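Local coordinates for amine oxidase domain-containing protein (PDB 3NRN), which is of unknown function but binds AMP in the crystal and is probably a flavin-containing amine oxidoreductase, at residues 84-87 and 92-95; 143-148 and 158-163; 272-277 and 335-340; 122-127 and 163-168. One frame throughout, in Å; residues are numbered along the deposited sequence.

Interaction 1 (84-87 and 92-95)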
# COMPACT_ATOMS: atom_id res chain seq x y z
N LYS A 84 -7.91 -0.98 17.25
CA LYS A 84 -7.63 -0.56 15.88
C LYS A 84 -6.34 0.24 15.81
O LYS A 84 -5.57 0.12 14.86
CB LYS A 84 -8.80 0.26 15.32
CG LYS A 84 -9.96 -0.60 14.83
CD LYS A 84 -11.23 0.23 14.67
CE LYS A 84 -12.19 -0.42 13.69
NZ LYS A 84 -12.32 -1.89 13.92
N GLY A 85 -6.10 1.05 16.84
CA GLY A 85 -4.89 1.85 16.87
C GLY A 85 -4.67 2.55 18.20
O GLY A 85 -5.59 2.63 19.02
N LYS A 86 -3.46 3.05 18.40
CA LYS A 86 -3.10 3.75 19.63
C LYS A 86 -2.31 5.02 19.30
O LYS A 86 -1.89 5.24 18.16
CB LYS A 86 -2.27 2.84 20.53
CG LYS A 86 -3.03 1.62 21.01
CD LYS A 86 -2.22 0.81 21.99
CE LYS A 86 -3.07 -0.28 22.62
NZ LYS A 86 -2.32 -1.05 23.65
N ILE A 87 -2.09 5.85 20.32
CA ILE A 87 -1.38 7.11 20.14
C ILE A 87 -0.31 7.39 21.20
O ILE A 87 -0.50 7.10 22.38
CB ILE A 87 -2.39 8.29 20.13
CG1 ILE A 87 -3.44 8.05 19.04
CG2 ILE A 87 -1.66 9.61 19.90
CD1 ILE A 87 -4.48 9.14 18.92
N LYS A 92 3.04 9.12 26.79
CA LYS A 92 2.17 7.98 27.05
C LYS A 92 1.51 7.39 25.80
O LYS A 92 1.03 8.13 24.94
CB LYS A 92 1.09 8.36 28.06
CG LYS A 92 0.16 9.47 27.58
CD LYS A 92 -1.07 9.59 28.46
CE LYS A 92 -2.06 10.59 27.87
NZ LYS A 92 -3.38 10.57 28.57
N ILE A 93 1.50 6.06 25.72
CA ILE A 93 0.88 5.37 24.59
C ILE A 93 -0.49 4.89 25.06
O ILE A 93 -0.59 4.01 25.91
CB ILE A 93 1.69 4.13 24.16
CG1 ILE A 93 3.05 4.56 23.60
CG2 ILE A 93 0.90 3.34 23.12
CD1 ILE A 93 3.91 3.41 23.12
N PHE A 94 -1.54 5.46 24.49
CA PHE A 94 -2.88 5.10 24.90
C PHE A 94 -3.82 4.71 23.76
O PHE A 94 -3.50 4.89 22.58
CB PHE A 94 -3.48 6.26 25.69
CG PHE A 94 -3.42 7.57 24.97
CD1 PHE A 94 -4.39 7.91 24.03
CD2 PHE A 94 -2.39 8.47 25.24
CE1 PHE A 94 -4.33 9.13 23.36
CE2 PHE A 94 -2.32 9.69 24.57
CZ PHE A 94 -3.30 10.02 23.63
N HIS A 95 -4.98 4.19 24.13
CA HIS A 95 -6.00 3.76 23.18
C HIS A 95 -6.51 4.98 22.42
O HIS A 95 -6.72 6.04 23.00
CB HIS A 95 -7.14 3.08 23.94
CG HIS A 95 -8.16 2.42 23.05
ND1 HIS A 95 -8.98 3.14 22.20
CD2 HIS A 95 -8.52 1.12 22.92
CE1 HIS A 95 -9.79 2.31 21.58
NE2 HIS A 95 -9.54 1.08 22.00

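Interaction 2 (143-148 and 158-163)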
# COMPACT_ATOMS: atom_id res chain seq x y z
N PHE A 143 -3.81 19.00 19.33
CA PHE A 143 -3.62 17.56 19.45
C PHE A 143 -4.14 16.82 18.22
O PHE A 143 -3.44 15.99 17.64
CB PHE A 143 -4.34 17.02 20.68
CG PHE A 143 -4.39 15.52 20.74
CD1 PHE A 143 -3.25 14.79 21.08
CD2 PHE A 143 -5.56 14.83 20.43
CE1 PHE A 143 -3.28 13.39 21.11
CE2 PHE A 143 -5.60 13.43 20.46
CZ PHE A 143 -4.45 12.71 20.80
N LEU A 144 -5.37 17.14 17.83
CA LEU A 144 -6.02 16.51 16.70
C LEU A 144 -5.28 16.72 15.39
O LEU A 144 -5.08 15.77 14.63
CB LEU A 144 -7.46 17.03 16.57
CG LEU A 144 -8.29 16.45 15.42
CD1 LEU A 144 -8.47 14.96 15.61
CD2 LEU A 144 -9.63 17.14 15.37
N LEU A 145 -4.88 17.96 15.12
CA LEU A 145 -4.17 18.28 13.89
C LEU A 145 -2.83 17.55 13.83
O LEU A 145 -2.34 17.21 12.74
CB LEU A 145 -3.96 19.79 13.79
CG LEU A 145 -5.27 20.55 13.60
CD1 LEU A 145 -5.07 22.04 13.87
CD2 LEU A 145 -5.78 20.31 12.18
N SER A 146 -2.25 17.31 15.00
CA SER A 146 -0.97 16.62 15.10
C SER A 146 -1.15 15.14 14.80
O SER A 146 -0.35 14.55 14.07
CB SER A 146 -0.40 16.82 16.51
OG SER A 146 0.94 16.36 16.58
N VAL A 147 -2.19 14.53 15.36
CA VAL A 147 -2.46 13.12 15.11
C VAL A 147 -2.84 12.88 13.65
O VAL A 147 -2.40 11.91 13.04
CB VAL A 147 -3.60 12.60 16.02
CG1 VAL A 147 -4.07 11.21 15.55
CG2 VAL A 147 -3.12 12.53 17.46
N LEU A 148 -3.65 13.77 13.08
CA LEU A 148 -4.07 13.64 11.69
C LEU A 148 -2.89 13.83 10.75
O LEU A 148 -2.91 13.33 9.62
CB LEU A 148 -5.18 14.63 11.35
CG LEU A 148 -6.57 14.31 11.93
CD1 LEU A 148 -7.56 15.37 11.50
CD2 LEU A 148 -7.02 12.95 11.47
N VAL A 158 2.32 12.09 3.08
CA VAL A 158 2.24 13.52 2.82
C VAL A 158 1.73 14.22 4.06
O VAL A 158 1.32 13.57 5.03
CB VAL A 158 1.28 13.86 1.65
CG1 VAL A 158 1.74 13.17 0.38
CG2 VAL A 158 -0.13 13.45 2.00
N SER A 159 1.77 15.55 4.05
CA SER A 159 1.28 16.33 5.17
C SER A 159 -0.22 16.51 4.98
O SER A 159 -0.72 16.41 3.86
CB SER A 159 1.96 17.70 5.21
OG SER A 159 3.33 17.56 5.52
N LEU A 160 -0.92 16.76 6.07
CA LEU A 160 -2.36 16.94 6.03
C LEU A 160 -2.76 17.99 4.99
O LEU A 160 -3.74 17.83 4.26
CB LEU A 160 -2.87 17.33 7.41
CG LEU A 160 -4.36 17.10 7.69
CD1 LEU A 160 -4.74 15.67 7.34
CD2 LEU A 160 -4.64 17.37 9.15
N SER A 161 -1.98 19.07 4.90
CA SER A 161 -2.27 20.13 3.94
C SER A 161 -2.10 19.66 2.49
O SER A 161 -2.52 20.34 1.56
CB SER A 161 -1.38 21.35 4.20
OG SER A 161 0.00 21.03 4.16
N ASP A 162 -1.50 18.49 2.30
CA ASP A 162 -1.30 17.95 0.96
C ASP A 162 -2.49 17.12 0.48
O ASP A 162 -2.56 16.73 -0.69
CB ASP A 162 -0.03 17.10 0.89
CG ASP A 162 1.23 17.93 0.99
OD1 ASP A 162 1.33 18.95 0.27
OD2 ASP A 162 2.13 17.57 1.78
N LEU A 163 -3.42 16.84 1.38
CA LEU A 163 -4.62 16.08 1.04
C LEU A 163 -5.80 17.04 0.91
O LEU A 163 -5.83 18.07 1.57
CB LEU A 163 -4.93 15.05 2.14
CG LEU A 163 -4.02 13.84 2.32
CD1 LEU A 163 -4.41 13.11 3.60
CD2 LEU A 163 -4.14 12.90 1.13

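Interaction 3 (272-277 and 335-340)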
# COMPACT_ATOMS: atom_id res chain seq x y z
N PHE A 272 12.13 2.09 9.24
CA PHE A 272 13.09 1.75 10.27
C PHE A 272 12.77 0.38 10.84
O PHE A 272 11.68 0.15 11.35
CB PHE A 272 13.05 2.80 11.39
CG PHE A 272 13.52 4.16 10.95
CD1 PHE A 272 14.86 4.52 11.06
CD2 PHE A 272 12.62 5.07 10.39
CE1 PHE A 272 15.30 5.77 10.61
CE2 PHE A 272 13.06 6.32 9.94
CZ PHE A 272 14.40 6.67 10.05
N ASN A 273 13.73 -0.53 10.72
CA ASN A 273 13.55 -1.88 11.24
C ASN A 273 14.37 -1.92 12.53
O ASN A 273 15.59 -1.81 12.50
CB ASN A 273 14.08 -2.89 10.22
CG ASN A 273 13.37 -2.78 8.87
OD1 ASN A 273 12.24 -3.24 8.72
ND2 ASN A 273 14.03 -2.16 7.90
N LEU A 274 13.68 -2.07 13.67
CA LEU A 274 14.33 -2.06 14.98
C LEU A 274 14.22 -3.39 15.72
O LEU A 274 13.12 -3.93 15.87
CB LEU A 274 13.71 -0.95 15.83
CG LEU A 274 14.33 -0.62 17.20
CD1 LEU A 274 15.66 0.09 17.00
CD2 LEU A 274 13.38 0.27 17.99
N ALA A 275 15.35 -3.90 16.20
CA ALA A 275 15.37 -5.16 16.94
C ALA A 275 15.39 -4.89 18.44
O ALA A 275 16.44 -4.63 19.02
CB ALA A 275 16.59 -5.98 16.54
N VAL A 276 14.22 -4.95 19.07
CA VAL A 276 14.10 -4.71 20.50
C VAL A 276 14.15 -6.03 21.27
O VAL A 276 13.38 -6.95 21.01
CB VAL A 276 12.79 -3.96 20.84
CG1 VAL A 276 12.68 -2.69 20.00
CG2 VAL A 276 11.59 -4.85 20.58
N PRO A 277 15.09 -6.14 22.23
CA PRO A 277 15.24 -7.35 23.04
C PRO A 277 14.04 -7.61 23.95
O PRO A 277 13.47 -6.68 24.52
CB PRO A 277 16.51 -7.07 23.84
CG PRO A 277 17.29 -6.16 22.94
CD PRO A 277 16.22 -5.22 22.45
N GLU A 335 17.11 8.36 16.39
CA GLU A 335 17.13 9.14 17.62
C GLU A 335 15.78 9.03 18.35
O GLU A 335 15.74 8.78 19.56
CB GLU A 335 17.41 10.61 17.32
CG GLU A 335 17.26 11.53 18.53
CD GLU A 335 16.95 12.97 18.16
OE1 GLU A 335 17.85 13.65 17.61
OE2 GLU A 335 15.81 13.41 18.40
N GLU A 336 14.69 9.22 17.62
CA GLU A 336 13.36 9.15 18.21
C GLU A 336 13.06 7.74 18.70
O GLU A 336 12.41 7.55 19.73
CB GLU A 336 12.30 9.58 17.20
CG GLU A 336 12.51 10.99 16.65
CD GLU A 336 11.48 11.38 15.61
OE1 GLU A 336 11.17 10.55 14.74
OE2 GLU A 336 11.00 12.53 15.65
N LEU A 337 13.54 6.74 17.96
CA LEU A 337 13.32 5.35 18.33
C LEU A 337 14.14 4.98 19.56
O LEU A 337 13.72 4.15 20.37
CB LEU A 337 13.67 4.42 17.16
CG LEU A 337 12.66 4.43 15.99
CD1 LEU A 337 13.15 3.53 14.86
CD2 LEU A 337 11.31 3.95 16.50
N LEU A 338 15.31 5.60 19.71
CA LEU A 338 16.15 5.33 20.88
C LEU A 338 15.43 5.86 22.12
O LEU A 338 15.42 5.21 23.17
CB LEU A 338 17.51 6.02 20.72
CG LEU A 338 18.59 5.77 21.78
CD1 LEU A 338 19.95 6.24 21.25
CD2 LEU A 338 18.23 6.50 23.07
N GLU A 339 14.82 7.03 21.98
CA GLU A 339 14.09 7.65 23.08
C GLU A 339 12.86 6.83 23.48
O GLU A 339 12.53 6.75 24.66
CB GLU A 339 13.67 9.07 22.68
CG GLU A 339 12.83 9.81 23.71
CD GLU A 339 13.44 9.78 25.11
OE1 GLU A 339 14.67 9.96 25.23
OE2 GLU A 339 12.68 9.59 26.09
N ILE A 340 12.20 6.22 22.50
CA ILE A 340 11.01 5.42 22.76
C ILE A 340 11.39 4.01 23.19
O ILE A 340 10.76 3.44 24.08
CB ILE A 340 10.11 5.31 21.50
CG1 ILE A 340 9.69 6.71 21.04
CG2 ILE A 340 8.88 4.47 21.81
CD1 ILE A 340 8.88 6.72 19.76

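Interaction 4 (122-127 and 163-168)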
# COMPACT_ATOMS: atom_id res chain seq x y z
N LYS A 122 -22.33 11.28 3.22
CA LYS A 122 -22.23 12.70 2.90
C LYS A 122 -20.80 13.21 3.00
O LYS A 122 -20.24 13.33 4.09
CB LYS A 122 -23.16 13.51 3.80
CG LYS A 122 -24.63 13.40 3.39
CD LYS A 122 -25.56 14.23 4.27
CE LYS A 122 -25.79 13.56 5.62
NZ LYS A 122 -26.80 14.31 6.43
N LEU A 123 -20.21 13.52 1.85
CA LEU A 123 -18.85 14.02 1.77
C LEU A 123 -18.81 15.53 1.53
O LEU A 123 -19.78 16.12 1.07
CB LEU A 123 -18.09 13.30 0.66
CG LEU A 123 -17.96 11.79 0.81
CD1 LEU A 123 -17.28 11.21 -0.42
CD2 LEU A 123 -17.16 11.46 2.06
N PRO A 124 -17.67 16.18 1.84
CA PRO A 124 -17.51 17.62 1.65
C PRO A 124 -17.48 18.12 0.21
O PRO A 124 -16.66 17.68 -0.60
CB PRO A 124 -16.21 17.91 2.39
CG PRO A 124 -15.43 16.65 2.21
CD PRO A 124 -16.48 15.60 2.48
N LYS A 125 -18.38 19.05 -0.09
CA LYS A 125 -18.47 19.65 -1.42
C LYS A 125 -17.31 20.65 -1.50
O LYS A 125 -16.96 21.14 -2.57
CB LYS A 125 -19.81 20.38 -1.57
CG LYS A 125 -20.02 21.11 -2.90
CD LYS A 125 -20.43 20.17 -4.04
CE LYS A 125 -19.25 19.35 -4.54
NZ LYS A 125 -18.17 20.21 -5.08
N GLU A 126 -16.73 20.93 -0.34
CA GLU A 126 -15.61 21.85 -0.22
C GLU A 126 -14.39 21.35 -0.98
O GLU A 126 -14.13 20.14 -1.03
CB GLU A 126 -15.23 22.02 1.26
CG GLU A 126 -16.33 22.53 2.18
CD GLU A 126 -16.37 24.05 2.26
OE1 GLU A 126 -15.32 24.65 2.57
OE2 GLU A 126 -17.44 24.63 2.02
N GLU A 127 -13.65 22.28 -1.58
CA GLU A 127 -12.43 21.94 -2.31
C GLU A 127 -11.30 22.73 -1.66
O GLU A 127 -10.74 23.64 -2.26
CB GLU A 127 -12.55 22.28 -3.80
CG GLU A 127 -12.95 23.71 -4.12
CD GLU A 127 -14.45 23.88 -4.28
OE1 GLU A 127 -15.19 23.67 -3.29
OE2 GLU A 127 -14.89 24.20 -5.41
N LEU A 163 -3.42 16.84 1.38
CA LEU A 163 -4.62 16.08 1.04
C LEU A 163 -5.80 17.04 0.91
O LEU A 163 -5.83 18.07 1.57
CB LEU A 163 -4.93 15.05 2.14
CG LEU A 163 -4.02 13.84 2.32
CD1 LEU A 163 -4.41 13.11 3.60
CD2 LEU A 163 -4.14 12.90 1.13
N THR A 164 -6.75 16.71 0.04
CA THR A 164 -7.94 17.54 -0.12
C THR A 164 -8.90 17.09 0.98
O THR A 164 -8.74 16.01 1.53
CB THR A 164 -8.61 17.34 -1.49
OG1 THR A 164 -9.07 15.99 -1.60
CG2 THR A 164 -7.62 17.64 -2.63
N ALA A 165 -9.90 17.91 1.30
CA ALA A 165 -10.85 17.54 2.34
C ALA A 165 -11.58 16.28 1.90
O ALA A 165 -11.89 15.42 2.71
CB ALA A 165 -11.84 18.68 2.58
N LEU A 166 -11.86 16.20 0.60
CA LEU A 166 -12.57 15.07 0.03
C LEU A 166 -11.77 13.78 0.15
O LEU A 166 -12.32 12.74 0.51
CB LEU A 166 -12.88 15.35 -1.45
CG LEU A 166 -13.72 14.30 -2.18
CD1 LEU A 166 -15.03 14.08 -1.44
CD2 LEU A 166 -13.98 14.77 -3.59
N GLU A 167 -10.48 13.83 -0.15
CA GLU A 167 -9.64 12.65 -0.05
C GLU A 167 -9.59 12.14 1.38
O GLU A 167 -9.75 10.94 1.62
CB GLU A 167 -8.23 12.94 -0.55
CG GLU A 167 -7.27 11.75 -0.48
CD GLU A 167 -7.82 10.49 -1.11
OE1 GLU A 167 -8.53 10.58 -2.13
OE2 GLU A 167 -7.54 9.39 -0.59
N LEU A 168 -9.39 13.05 2.33
CA LEU A 168 -9.34 12.65 3.74
C LEU A 168 -10.69 12.07 4.16
O LEU A 168 -10.75 11.09 4.90
CB LEU A 168 -9.01 13.84 4.65
CG LEU A 168 -9.05 13.49 6.14
CD1 LEU A 168 -7.96 12.47 6.44
CD2 LEU A 168 -8.85 14.73 6.99

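Interaction 1 (84-87 and 92-95)
Gly85 comes close to His95 through its backbone, just before the strand pairing begins. Lys86 and His95 form an antiparallel non-hydrogen-bonded pair, with CA atoms 4.6 Å apart and side chains that diverge. The CB of Lys86 lies 3.1 Å from Phe94 O. The Lys86 chain is extended and crosses Ile93 at about a right angle, with CB touching Ile93 CG2 at 4.1 Å. Ile87 and Phe94 are the hydrogen-bonded pair. Ile87 N donates to Phe94 O at 2.8 Å, and Phe94 N returns a bond to Ile87 O at 2.9 Å. Ile87 O also receives a CA-H contact from Ile93. The Phe94 ring folds back over this carbonyl, because CG sits between the backbone N and the carbonyl carbon (chi1 53°). Ile87 O thus lies 3.7 Å above one ring face, toward its rim. Ring atom CE1 of Phe94 lies 3.9 Å from Ile87 CB. Phe143 of helix 142-156 touches both side chains. An alanine in place of Phe94 would probably open a gap beside Ile87 CB and Phe143, which both lose the ring packed on them. The backbone bonds thus fix the register of this beta hairpin, while packing of the face carrying Ile87 and Phe94 joins it to helix 142-156.

Interaction 2 (143-148 and 158-163)
The helical segment 143-148 faces a loop with a short 3-10 turn at 160-162, and the closest CA atoms, of Leu148 and Leu160, are 6.8 Å apart. Leu160 carries the contact from the loop side. Its CB points toward the helix, and CG stands opposite the backbone N (chi1 -159°), which carries both methyls to the helix surface. CD2 meets Leu148 CB at 3.6 Å. CD1 lies 3.7 Å from Leu148 O. One turn earlier, Leu145 CD2 approaches Leu160 CD2 more loosely, at 4.4 Å. The contact is therefore one leucine end set against two helix residues, and it is wholly apolar between side chains. The turn is held from within. Asp162 OD2 accepts from Ser159 N at 3.1 Å through its anti lone pair. The backbone bond from Asp162 N to Ser159 O, 2.7 Å, closes the same turn. Glu149, on the helix just beyond the segment, accepts from Leu160 N and so ties the turn to the helix. Ile134 of helix 130-137 touches Leu145 and Leu148. The arrangement is a connection between two consecutive helices, in which the chain leaving helix 142-156 folds back on it before entering helix 165-178.

Interaction 3 (272-277 and 335-340)
Leu337 of helix 326-340 packs on Phe272 and Leu274 of strand 269-277, and all three are buried. The CA atoms of Leu274 and Leu337 are 8.2 Å apart, so side chains bridge the gap. All three CB atoms point toward the opposing segment. Leu337 has CG opposite its carbonyl carbon (chi1 -73°), with one methyl, CD1, extended to the strand. This methyl meets Phe272 CB at 3.5 Å and Phe272 CG at 4.0 Å. It therefore rests at the root of the phenylalanine side chain, and the two side chains cross at a slant. Beyond this contact, the Phe272 ring meets Trp334 of the same helix as Leu337 edge-to-face, and Ile294 touches Phe272 as well. Leu274 uses another conformation, with CG opposite the backbone N (chi1 -173°). Its CD2 reaches Leu337 CB at 4.2 Å, a looser approach. Leu337 thus meets one strand residue with its tip and the other with its base. Phe272 and Leu274 are two apart on the strand, which puts both on the face that meets the helix. Asn273 between them points away, and its amide bonds to Leu348 O and to Gln350. This is a helix lying on one face of a mixed beta sheet, the layered alpha/beta packing of this part of the protein.

Interaction 4 (122-127 and 163-168)
Leu123 and Leu166 meet with their side chains at about a right angle. One methyl of Leu166, CD1, touches two atoms of Leu123, CB and CD1, each at 3.8 Å. The leucines are oriented differently. In Leu166, CG is opposite the backbone N (chi1 -175°), and the end of the side chain comes nearer the loop than its CB bond would suggest. In Leu123, CG is opposite the carbonyl carbon (chi1 -61°), and the CB bond already points toward the helix. Pro124 adds the second half of the contact. Its ring has its CG corner against the first turn of helix 165-178. Pro124 CG lies 3.8 Å from Ala165 O and 4.1 Å from Ala165 CB. The same CG is 3.9 Å from Leu166 CA, so the ring corner sits against backbone as much as side chain. Pro124 CD approaches Leu166 CD1 at 4.4 Å, beside the leucine pair. The CB of Ala165 points toward the loop, and its small size probably allows the proline to come this near. Thr164 is the N-cap of this helix: its OG1 accepts from Glu167 N at 3.0 Å. Trp133 of helix 130-137 touches both Pro124 and Ala165, and Leu123 runs on to Ala169, Lys170 and Arg173 further along helix 165-178. Ala165 also shares a backbone hydrogen bond with Ile128, just after segment 122-127. Between the two segments the contact is mostly between aliphatic carbons, with the Ala165 carbonyl also meeting the proline ring. The fit therefore probably depends on shape, while the Thr164 cap satisfies the N-H of Glu167.

Along the chain, interaction 1 closes first. Interaction 2 is nested inside the loop closed by interaction 4, and interaction 3 comes last. Interactions 1 and 2 have centres about 17 Å apart and touch, since Ile87 and Phe94 of the hairpin pack on helix 142-156. Interactions 2 and 4, with centres about 14 Å apart, share Leu163; Leu160 also meets Leu168 on the next helix, 165-178. Interactions 1 and 3 reach the same mixed sheet, with centres about 18 Å apart, but do not touch. Interactions 3 and 4 are about 36 Å apart between centres. Interactions 1, 2 and 4 thus form continuous packing from hairpin to helix 165-178, and all four lie away from the AMP pocket.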